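Local coordinates for protein CDP-glucose 4,6-dehydratase (Salmonella enterica subsp. enterica serovar Typhi, PDB 1WVG) that catalyses the NAD(+)-dependent conversion of CDP-D-glucose to CDP-4-dehydro-6-deoxy-D-glucose and water, a step in building the lipopolysaccharide O-antigen, at residues R11-G16 with S74-F79; A34-Y39 with D57-H62; W260-R265 with L314-R319. All coordinates share one frame; numbering follows the deposited sequence.

Contact 1. Residues R11-G16 with S74-F79; sequences RVFVTG and SSIAEF. With APR (adenosine-5-diphosphoribose), chain C.
The ring of Phe13 carries CG1 of Ile76 over one face, 3.8 Å from CG1 to the ring centroid and 22° off the ring normal, a CH-pi contact displaced toward the rim at CZ and CE2. In the plane of the same ring, at its edge, lies OG of Ser75, 3.7 Å from Phe13 CE1; Phe79 CD2 approaches CD1, also at the edge. With CG anti to its backbone N (chi1 -171°), Phe13 reaches from strand 11-15 to helix 69-79. The Phe79 ring packs against the strand backbone, its CE2 3.5 Å from Val12 O and its edge turned to Phe13 N. Arg11 NE gives a weak, bent hydrogen bond to Phe79 O (3.1 Å, 133°), which lies in the guanidinium plane at its edge; NE is shared with Lys80 O, another weak bond. Strand and helix run nearly antiparallel, axes 9.9 Å apart at closest, as in the Rossmann fold, where helices cover a parallel sheet. Leu114, Thr117 and Val121 of helix 100-121 cover Ile76 further. Just after the strand, Gly16 C lies 3.1 Å from O3' of the bound adenosine-5-diphosphoribose. Apolar groups thus carry the buried centre of the contact, while its one polar bond across the segments, at the partly exposed Arg11, is weak and probably adds little to the hold.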
loop_
_atom_site.group_PDB
_atom_site.type_symbol
_atom_site.label_atom_id
_atom_site.label_comp_id
_atom_site.label_asym_id
_atom_site.label_seq_id
_atom_site.Cartn_x
_atom_site.Cartn_y
_atom_site.Cartn_z
ATOM N N ARG A 11 -40.553 -12.290 0.175
ATOM C CA ARG A 11 -40.995 -10.886 0.338
ATOM C C ARG A 11 -39.732 -10.042 0.142
ATOM O O ARG A 11 -38.835 -10.059 0.983
ATOM C CB ARG A 11 -41.578 -10.558 1.706
ATOM C CG ARG A 11 -42.907 -11.259 2.023
ATOM C CD ARG A 11 -43.633 -10.796 3.309
ATOM N NE ARG A 11 -42.834 -10.894 4.541
ATOM C CZ ARG A 11 -42.184 -11.977 5.014
ATOM N NH1 ARG A 11 -42.179 -13.158 4.389
ATOM N NH2 ARG A 11 -41.485 -11.851 6.152
ATOM N N VAL A 12 -39.622 -9.356 -0.992
ATOM C CA VAL A 12 -38.432 -8.588 -1.325
ATOM C C VAL A 12 -38.734 -7.130 -1.416
ATOM O O VAL A 12 -39.597 -6.753 -2.191
ATOM C CB VAL A 12 -37.874 -9.017 -2.693
ATOM C CG1 VAL A 12 -36.535 -8.347 -3.011
ATOM C CG2 VAL A 12 -37.772 -10.529 -2.822
ATOM N N PHE A 13 -38.020 -6.348 -0.626
ATOM C CA PHE A 13 -38.171 -4.918 -0.618
ATOM C C PHE A 13 -37.010 -4.307 -1.413
ATOM O O PHE A 13 -35.830 -4.576 -1.144
ATOM C CB PHE A 13 -38.189 -4.444 0.849
ATOM C CG PHE A 13 -38.558 -3.011 1.062
ATOM C CD1 PHE A 13 -39.849 -2.658 1.446
ATOM C CD2 PHE A 13 -37.609 -1.992 0.960
ATOM C CE1 PHE A 13 -40.174 -1.317 1.657
ATOM C CE2 PHE A 13 -37.918 -0.648 1.175
ATOM C CZ PHE A 13 -39.220 -0.304 1.532
ATOM N N VAL A 14 -37.354 -3.493 -2.410
ATOM C CA VAL A 14 -36.378 -2.866 -3.278
ATOM C C VAL A 14 -36.524 -1.347 -3.296
ATOM O O VAL A 14 -37.559 -0.782 -3.695
ATOM C CB VAL A 14 -36.534 -3.418 -4.706
ATOM C CG1 VAL A 14 -35.552 -2.759 -5.685
ATOM C CG2 VAL A 14 -36.418 -4.930 -4.763
ATOM N N THR A 15 -35.475 -0.658 -2.863
ATOM C CA THR A 15 -35.532 0.785 -2.902
ATOM C C THR A 15 -35.080 1.173 -4.300
ATOM O O THR A 15 -34.315 0.416 -4.888
ATOM C CB THR A 15 -34.694 1.484 -1.798
ATOM O OG1 THR A 15 -33.297 1.449 -2.078
ATOM C CG2 THR A 15 -35.017 0.952 -0.397
ATOM N N GLY A 16 -35.556 2.298 -4.854
ATOM C CA GLY A 16 -35.159 2.689 -6.209
ATOM C C GLY A 16 -35.598 1.709 -7.305
ATOM O O GLY A 16 -34.900 1.488 -8.324
ATOM N N SER A 74 -41.403 2.602 8.229
ATOM C CA SER A 74 -42.792 2.145 8.226
ATOM C C SER A 74 -43.104 1.216 7.081
ATOM O O SER A 74 -43.661 0.110 7.237
ATOM C CB SER A 74 -43.757 3.322 8.252
ATOM O OG SER A 74 -43.726 3.906 9.538
ATOM N N SER A 75 -42.725 1.699 5.909
ATOM C CA SER A 75 -42.919 0.958 4.676
ATOM C C SER A 75 -42.316 -0.433 4.860
ATOM O O SER A 75 -42.933 -1.476 4.644
ATOM C CB SER A 75 -42.239 1.737 3.556
ATOM O OG SER A 75 -42.675 1.333 2.284
ATOM N N ILE A 76 -41.073 -0.452 5.300
ATOM C CA ILE A 76 -40.410 -1.709 5.524
ATOM C C ILE A 76 -41.160 -2.557 6.570
ATOM O O ILE A 76 -41.463 -3.755 6.398
ATOM C CB ILE A 76 -38.941 -1.440 5.956
ATOM C CG1 ILE A 76 -38.145 -0.616 4.917
ATOM C CG2 ILE A 76 -38.283 -2.797 6.196
ATOM C CD1 ILE A 76 -36.607 -0.568 5.078
ATOM N N ALA A 77 -41.416 -1.911 7.706
ATOM C CA ALA A 77 -42.098 -2.527 8.849
ATOM C C ALA A 77 -43.397 -3.264 8.497
ATOM O O ALA A 77 -43.651 -4.390 8.914
ATOM C CB ALA A 77 -42.381 -1.448 9.887
ATOM N N GLU A 78 -44.215 -2.596 7.704
ATOM C CA GLU A 78 -45.495 -3.133 7.329
ATOM C C GLU A 78 -45.451 -4.304 6.385
ATOM O O GLU A 78 -46.438 -5.045 6.311
ATOM C CB GLU A 78 -46.392 -2.038 6.743
ATOM C CG GLU A 78 -46.900 -2.423 5.347
ATOM C CD GLU A 78 -47.454 -1.269 4.560
ATOM O OE1 GLU A 78 -46.915 -0.168 4.481
ATOM O OE2 GLU A 78 -48.572 -1.593 3.955
ATOM N N PHE A 79 -44.331 -4.445 5.654
ATOM C CA PHE A 79 -44.165 -5.513 4.657
ATOM C C PHE A 79 -43.397 -6.700 5.211
ATOM O O PHE A 79 -43.549 -7.857 4.781
ATOM C CB PHE A 79 -43.450 -4.906 3.411
ATOM C CG PHE A 79 -43.247 -5.783 2.185
ATOM C CD1 PHE A 79 -44.337 -6.275 1.465
ATOM C CD2 PHE A 79 -41.964 -6.057 1.705
ATOM C CE1 PHE A 79 -44.166 -7.055 0.323
ATOM C CE2 PHE A 79 -41.772 -6.844 0.569
ATOM C CZ PHE A 79 -42.876 -7.334 -0.127
HETATM N N1 APR C . -35.740 8.609 -2.561
HETATM C C2 APR C . -36.137 7.453 -3.145
HETATM N N3 APR C . -35.795 6.968 -4.301
HETATM C C4 APR C . -34.902 7.760 -4.931
HETATM C C5 APR C . -34.380 8.932 -4.484
HETATM C C6 APR C . -34.846 9.397 -3.217
HETATM N N6 APR C . -34.446 10.502 -2.565
HETATM N N7 APR C . -33.474 9.446 -5.403
HETATM C C8 APR C . -33.482 8.573 -6.398
HETATM N N9 APR C . -34.329 7.536 -6.160
HETATM C "C1'" APR C . -34.638 6.390 -6.998
HETATM C "C2'" APR C . -35.277 6.819 -8.290
HETATM O "O2'" APR C . -36.647 7.183 -8.064
HETATM C "C3'" APR C . -35.116 5.519 -9.080
HETATM O "O3'" APR C . -36.034 4.458 -8.775
HETATM O "O4'" APR C . -33.447 5.799 -7.408
HETATM C "C4'" APR C . -33.670 5.141 -8.657
HETATM C "C5'" APR C . -32.592 5.669 -9.557
HETATM O "O5'" APR C . -32.696 4.958 -10.815
HETATM P PA APR C . -31.952 5.487 -12.164
HETATM O O1A APR C . -31.779 6.999 -12.189
HETATM O O2A APR C . -32.556 4.727 -13.367
HETATM O O3A APR C . -30.498 4.924 -11.938
HETATM P PB APR C . -29.998 3.386 -12.114
HETATM O O1B APR C . -29.122 3.372 -13.344
HETATM O O2B APR C . -31.139 2.393 -11.990
HETATM O O5D APR C . -29.182 3.224 -10.756
HETATM C C5D APR C . -29.653 2.261 -9.799
HETATM O O4D APR C . -27.388 1.461 -9.182
HETATM O O1D APR C . -25.512 2.256 -10.333
HETATM C C1D APR C . -26.298 2.335 -9.109
HETATM O O2D APR C . -26.097 4.623 -8.253
HETATM C C2D APR C . -26.911 3.712 -9.017
HETATM O O3D APR C . -27.715 3.376 -6.799
HETATM C C3D APR C . -28.137 3.461 -8.158
HETATM C C4D APR C . -28.603 2.137 -8.719
#

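Contact 2. Residues A34-Y39 with D57-H62; sequences AIVKGY and DLMESH
Lys37 and Glu60 are paired on two adjacent parallel strands of the Rossmann sheet, 35-40 and 60-63, with both side chains on the same face; the strands form a beta-alpha-beta unit with helix 49-52. The Lys37 side chain leaves the strand with CG anti to the backbone N (chi1 171°) and stays extended to its tip. CB and CG run past Glu60 O; CD then packs on the carboxylate, 3.6 Å from Glu60 CD, and CE lies alongside OE2. NZ ends 3.7 Å from Glu60 OE2, a long salt bridge; the ammonium also has a salt bridge to Glu78 and a hydrogen bond to Ser75 O of helix 69-79. Two carboxylates and a carbonyl would thus help keep this buried amine charged.

Tyr39 and His62 lie side by side on the same face of the sheet as this pair, both pointing the same way. Their planes are 11° apart but slid so far that the rings barely overlap, the closest atoms being Tyr39 CD1 and His62 CD2 at 3.5 Å. Tyr39 OH is bonded to Asp65 O, and its side chain is about 5 Å from the bound adenosine-5-diphosphoribose.

Three backbone bonds join the strands: Glu60 N to Val36 O, Gly38 N to Glu60 O (2.9 Å) and His62 N to Gly38 O. On the other face Met59, bent at its last torsion (chi3 -96°), brings CE within 3.7 Å of Val36 CG1 and sets it over the side-chain-less Gly38, 3.2 Å from Gly38 N.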
loop_
_atom_site.group_PDB
_atom_site.type_symbol
_atom_site.label_atom_id
_atom_site.label_comp_id
_atom_site.label_asym_id
_atom_site.label_seq_id
_atom_site.Cartn_x
_atom_site.Cartn_y
_atom_site.Cartn_z
ATOM N N ALA A 34 -41.139 -14.029 -6.843
ATOM C CA ALA A 34 -40.968 -13.196 -5.651
ATOM C C ALA A 34 -42.041 -12.128 -5.422
ATOM O O ALA A 34 -42.667 -11.599 -6.368
ATOM C CB ALA A 34 -39.598 -12.519 -5.703
ATOM N N ILE A 35 -42.220 -11.768 -4.143
ATOM C CA ILE A 35 -43.149 -10.707 -3.780
ATOM C C ILE A 35 -42.379 -9.424 -3.476
ATOM O O ILE A 35 -41.817 -9.239 -2.392
ATOM C CB ILE A 35 -44.090 -11.064 -2.646
ATOM C CG1 ILE A 35 -44.866 -12.356 -2.929
ATOM C CG2 ILE A 35 -45.057 -9.912 -2.453
ATOM C CD1 ILE A 35 -45.529 -12.852 -1.651
ATOM N N VAL A 36 -42.362 -8.534 -4.466
ATOM C CA VAL A 36 -41.627 -7.282 -4.406
ATOM C C VAL A 36 -42.427 -6.040 -4.090
ATOM O O VAL A 36 -43.507 -5.833 -4.650
ATOM C CB VAL A 36 -40.953 -7.062 -5.748
ATOM C CG1 VAL A 36 -39.972 -5.877 -5.717
ATOM C CG2 VAL A 36 -40.287 -8.355 -6.206
ATOM N N LYS A 37 -41.846 -5.221 -3.202
ATOM C CA LYS A 37 -42.397 -3.940 -2.777
ATOM C C LYS A 37 -41.302 -2.931 -3.079
ATOM O O LYS A 37 -40.186 -3.100 -2.638
ATOM C CB LYS A 37 -42.872 -3.918 -1.333
ATOM C CG LYS A 37 -43.247 -2.525 -0.827
ATOM C CD LYS A 37 -43.992 -2.526 0.520
ATOM C CE LYS A 37 -44.368 -1.112 0.976
ATOM N NZ LYS A 37 -44.981 -0.996 2.312
ATOM N N GLY A 38 -41.581 -1.926 -3.886
ATOM C CA GLY A 38 -40.575 -0.953 -4.236
ATOM C C GLY A 38 -40.799 0.323 -3.452
ATOM O O GLY A 38 -41.899 0.605 -2.989
ATOM N N TYR A 39 -39.756 1.119 -3.314
ATOM C CA TYR A 39 -39.852 2.382 -2.609
ATOM C C TYR A 39 -38.859 3.280 -3.283
ATOM O O TYR A 39 -37.664 3.014 -3.240
ATOM C CB TYR A 39 -39.557 2.236 -1.092
ATOM C CG TYR A 39 -39.580 3.515 -0.247
ATOM C CD1 TYR A 39 -40.504 3.682 0.791
ATOM C CD2 TYR A 39 -38.641 4.536 -0.414
ATOM C CE1 TYR A 39 -40.515 4.826 1.597
ATOM C CE2 TYR A 39 -38.612 5.672 0.407
ATOM C CZ TYR A 39 -39.573 5.837 1.406
ATOM O OH TYR A 39 -39.568 6.961 2.215
ATOM N N ASP A 57 -48.119 -2.426 -12.070
ATOM C CA ASP A 57 -49.253 -3.315 -11.908
ATOM C C ASP A 57 -48.878 -4.729 -11.541
ATOM O O ASP A 57 -49.758 -5.570 -11.362
ATOM C CB ASP A 57 -50.100 -3.388 -13.191
ATOM C CG ASP A 57 -50.856 -2.112 -13.425
ATOM O OD1 ASP A 57 -51.307 -1.399 -12.515
ATOM O OD2 ASP A 57 -50.983 -1.881 -14.703
ATOM N N LEU A 58 -47.583 -4.994 -11.476
ATOM C CA LEU A 58 -47.115 -6.327 -11.164
ATOM C C LEU A 58 -46.418 -6.363 -9.830
ATOM O O LEU A 58 -45.867 -7.393 -9.431
ATOM C CB LEU A 58 -46.186 -6.838 -12.263
ATOM C CG LEU A 58 -46.677 -6.389 -13.623
ATOM C CD1 LEU A 58 -45.531 -6.421 -14.635
ATOM C CD2 LEU A 58 -47.803 -7.324 -14.038
ATOM N N MET A 59 -46.497 -5.237 -9.134
ATOM C CA MET A 59 -45.867 -5.198 -7.854
ATOM C C MET A 59 -46.445 -4.116 -7.012
ATOM O O MET A 59 -47.174 -3.284 -7.515
ATOM C CB MET A 59 -44.350 -4.942 -8.066
ATOM C CG MET A 59 -44.007 -3.490 -8.332
ATOM S SD MET A 59 -42.224 -3.305 -8.634
ATOM C CE MET A 59 -41.576 -2.810 -6.998
ATOM N N GLU A 60 -46.075 -4.140 -5.744
ATOM C CA GLU A 60 -46.527 -3.133 -4.840
ATOM C C GLU A 60 -45.522 -2.002 -4.944
ATOM O O GLU A 60 -44.433 -2.030 -4.375
ATOM C CB GLU A 60 -46.667 -3.685 -3.391
ATOM C CG GLU A 60 -47.249 -2.683 -2.368
ATOM C CD GLU A 60 -47.226 -3.173 -0.926
ATOM O OE1 GLU A 60 -46.969 -4.321 -0.581
ATOM O OE2 GLU A 60 -47.510 -2.211 -0.076
ATOM N N SER A 61 -45.875 -0.995 -5.708
ATOM C CA SER A 61 -44.988 0.138 -5.883
ATOM C C SER A 61 -45.339 1.324 -4.977
ATOM O O SER A 61 -46.402 1.946 -5.074
ATOM C CB SER A 61 -44.934 0.520 -7.351
ATOM O OG SER A 61 -44.230 1.740 -7.478
ATOM N N HIS A 62 -44.433 1.669 -4.072
ATOM C CA HIS A 62 -44.676 2.780 -3.165
ATOM C C HIS A 62 -43.778 3.972 -3.478
ATOM O O HIS A 62 -42.544 3.832 -3.554
ATOM C CB HIS A 62 -44.557 2.349 -1.683
ATOM C CG HIS A 62 -44.602 3.495 -0.712
ATOM N ND1 HIS A 62 -45.673 3.678 0.159
ATOM C CD2 HIS A 62 -43.711 4.505 -0.484
ATOM C CE1 HIS A 62 -45.411 4.779 0.873
ATOM N NE2 HIS A 62 -44.241 5.301 0.515
#

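Contact 3. Residues W260-R265 with L314-R319; sequences WNFGPR and LGWHPR
The end of strand 259-262, which pairs with strand 187-197 in the Rossmann sheet, packs against the loop that leaves helix 308-314, with Leu314 reaching tip to tip toward Trp260. CD1 of Leu314 sits over one face of the indole, 3.9 Å from the centroid of its six-membered ring, a CH-pi contact. The same methyl group meets the edge of Phe262 at CZ (3.7 Å), so one branch serves two rings. Gly315, with positive phi, turns the chain out of the helix. Phe262 then presents its edge to the face of Trp316 in a T-shaped pair, with planes at 72° and Phe262 CD2 over the middle of the indole. Trp316 reaches this place with CG anti to its backbone N (chi1 169°); its NE1 is bonded to Ser240 OG of helix 236-251, whose Tyr242 and Val245 also line Phe262. Gly263 O lies in the plane of the indole at its edge, 3.3 Å from Trp316 CH2. At the outer end Pro318 CG and CD come over one face of the guanidinium of Arg265, whose poor order leaves uncertain the geometry of a weak hydrogen bond from its NH2 to Pro318 O, 2.7 Å and 117°.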
loop_
_atom_site.group_PDB
_atom_site.type_symbol
_atom_site.label_atom_id
_atom_site.label_comp_id
_atom_site.label_asym_id
_atom_site.label_seq_id
_atom_site.Cartn_x
_atom_site.Cartn_y
_atom_site.Cartn_z
ATOM N N TRP A 260 -18.269 -6.874 -2.932
ATOM C CA TRP A 260 -18.098 -7.633 -4.141
ATOM C C TRP A 260 -18.162 -6.775 -5.391
ATOM O O TRP A 260 -19.096 -5.980 -5.496
ATOM C CB TRP A 260 -19.264 -8.663 -4.227
ATOM C CG TRP A 260 -19.306 -9.613 -3.037
ATOM C CD1 TRP A 260 -20.015 -9.463 -1.884
ATOM C CD2 TRP A 260 -18.581 -10.851 -2.923
ATOM N NE1 TRP A 260 -19.796 -10.542 -1.085
ATOM C CE2 TRP A 260 -18.916 -11.399 -1.684
ATOM C CE3 TRP A 260 -17.719 -11.551 -3.785
ATOM C CZ2 TRP A 260 -18.388 -12.626 -1.281
ATOM C CZ3 TRP A 260 -17.213 -12.768 -3.404
ATOM C CH2 TRP A 260 -17.551 -13.268 -2.151
ATOM N N ASN A 261 -17.214 -6.963 -6.327
ATOM C CA ASN A 261 -17.227 -6.282 -7.621
ATOM C C ASN A 261 -17.934 -7.207 -8.625
ATOM O O ASN A 261 -17.700 -8.450 -8.653
ATOM C CB ASN A 261 -15.813 -6.083 -8.248
ATOM C CG ASN A 261 -14.922 -5.102 -7.554
ATOM O OD1 ASN A 261 -15.425 -4.248 -6.794
ATOM N ND2 ASN A 261 -13.608 -5.244 -7.795
ATOM N N PHE A 262 -18.753 -6.618 -9.508
ATOM C CA PHE A 262 -19.433 -7.383 -10.577
ATOM C C PHE A 262 -19.153 -6.649 -11.875
ATOM O O PHE A 262 -19.710 -5.608 -12.131
ATOM C CB PHE A 262 -20.962 -7.543 -10.357
ATOM C CG PHE A 262 -21.254 -8.416 -9.164
ATOM C CD1 PHE A 262 -21.876 -7.919 -8.026
ATOM C CD2 PHE A 262 -20.888 -9.758 -9.166
ATOM C CE1 PHE A 262 -22.127 -8.749 -6.930
ATOM C CE2 PHE A 262 -21.096 -10.602 -8.072
ATOM C CZ PHE A 262 -21.724 -10.083 -6.940
ATOM N N GLY A 263 -18.242 -7.120 -12.685
ATOM C CA GLY A 263 -17.955 -6.398 -13.895
ATOM C C GLY A 263 -17.771 -7.428 -14.976
ATOM O O GLY A 263 -17.895 -8.644 -14.712
ATOM N N PRO A 264 -17.481 -6.898 -16.168
ATOM C CA PRO A 264 -17.242 -7.662 -17.375
ATOM C C PRO A 264 -15.858 -8.271 -17.393
ATOM O O PRO A 264 -15.012 -7.947 -16.524
ATOM C CB PRO A 264 -17.132 -6.601 -18.483
ATOM C CG PRO A 264 -16.755 -5.294 -17.805
ATOM C CD PRO A 264 -17.278 -5.437 -16.391
ATOM N N ARG A 265 -15.630 -9.107 -18.427
ATOM C CA ARG A 265 -14.306 -9.685 -18.583
ATOM C C ARG A 265 -13.429 -8.549 -19.057
ATOM O O ARG A 265 -13.837 -7.616 -19.756
ATOM C CB ARG A 265 -14.207 -10.898 -19.522
ATOM C CG ARG A 265 -15.468 -11.765 -19.538
ATOM C CD ARG A 265 -15.211 -13.272 -19.649
ATOM N NE ARG A 265 -16.442 -14.079 -19.643
ATOM C CZ ARG A 265 -16.652 -15.236 -18.980
ATOM N NH1 ARG A 265 -15.696 -15.819 -18.220
ATOM N NH2 ARG A 265 -17.856 -15.835 -19.087
ATOM N N LEU A 314 -17.833 -16.647 -5.404
ATOM C CA LEU A 314 -19.270 -16.824 -5.580
ATOM C C LEU A 314 -19.493 -17.757 -6.738
ATOM O O LEU A 314 -20.612 -18.260 -6.942
ATOM C CB LEU A 314 -19.969 -15.485 -5.952
ATOM C CG LEU A 314 -20.166 -14.539 -4.773
ATOM C CD1 LEU A 314 -20.570 -13.168 -5.282
ATOM C CD2 LEU A 314 -21.244 -15.093 -3.837
ATOM N N GLY A 315 -18.397 -17.933 -7.494
ATOM C CA GLY A 315 -18.324 -18.719 -8.712
ATOM C C GLY A 315 -19.188 -18.023 -9.767
ATOM O O GLY A 315 -19.845 -18.658 -10.571
ATOM N N TRP A 316 -19.218 -16.687 -9.761
ATOM C CA TRP A 316 -20.045 -15.956 -10.713
ATOM C C TRP A 316 -19.251 -15.479 -11.920
ATOM O O TRP A 316 -18.155 -14.959 -11.781
ATOM C CB TRP A 316 -20.727 -14.750 -9.989
ATOM C CG TRP A 316 -21.408 -13.753 -10.897
ATOM C CD1 TRP A 316 -22.745 -13.687 -11.205
ATOM C CD2 TRP A 316 -20.777 -12.694 -11.641
ATOM N NE1 TRP A 316 -22.989 -12.661 -12.079
ATOM C CE2 TRP A 316 -21.803 -12.029 -12.353
ATOM C CE3 TRP A 316 -19.458 -12.243 -11.731
ATOM C CZ2 TRP A 316 -21.530 -10.942 -13.163
ATOM C CZ3 TRP A 316 -19.198 -11.164 -12.526
ATOM C CH2 TRP A 316 -20.218 -10.539 -13.232
ATOM N N HIS A 317 -19.809 -15.650 -13.108
ATOM C CA HIS A 317 -19.148 -15.229 -14.327
ATOM C C HIS A 317 -20.166 -14.538 -15.230
ATOM O O HIS A 317 -21.373 -14.798 -15.101
ATOM C CB HIS A 317 -18.487 -16.431 -15.027
ATOM C CG HIS A 317 -17.733 -17.325 -14.057
ATOM N ND1 HIS A 317 -16.353 -17.230 -13.884
ATOM C CD2 HIS A 317 -18.180 -18.306 -13.208
ATOM C CE1 HIS A 317 -16.006 -18.129 -12.965
ATOM N NE2 HIS A 317 -17.084 -18.796 -12.529
ATOM N N PRO A 318 -19.689 -13.622 -16.098
ATOM C CA PRO A 318 -20.580 -12.907 -16.995
ATOM C C PRO A 318 -20.976 -13.773 -18.173
ATOM O O PRO A 318 -20.240 -14.647 -18.640
ATOM C CB PRO A 318 -19.826 -11.690 -17.507
ATOM C CG PRO A 318 -18.403 -11.790 -16.978
ATOM C CD PRO A 318 -18.400 -12.888 -15.939
ATOM N N ARG A 319 -22.170 -13.508 -18.649
ATOM C CA ARG A 319 -22.710 -14.262 -19.738
ATOM C C ARG A 319 -22.520 -13.684 -21.111
ATOM O O ARG A 319 -22.191 -14.425 -22.033
ATOM C CB ARG A 319 -24.155 -14.667 -19.498
ATOM C CG ARG A 319 -24.177 -15.930 -18.646
ATOM C CD ARG A 319 -25.106 -15.841 -17.447
ATOM N NE ARG A 319 -26.190 -16.812 -17.511
ATOM C CZ ARG A 319 -26.877 -17.261 -16.449
ATOM N NH1 ARG A 319 -26.604 -16.850 -15.202
ATOM N NH2 ARG A 319 -27.844 -18.142 -16.645
#

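Contacts 1 and 2 adjoin, their centres 9 Å apart, and lie on neighbouring strands, 11-15 in contact 1 and 35-40 in contact 2, of the same parallel sheet; Val12 N lies 2.6 Å from Ile35 O and Gly16 N 2.7 Å from Tyr39 O, both probable hydrogen bonds. Along the chain, the segments of contact 2 fall between those of contact 1, and strand 60-63 leads on to helix 69-79, which packs on this part of the sheet. Contact 3 comes later, its centre about 27 Å from each of the others, and reaches the same sheet through strand 259-262. Contacts 1 and 2 therefore build the sheet region beside the bound adenosine-5-diphosphoribose, whereas contact 3 fixes a distant strand to the loop between helices 308-314 and 322-337.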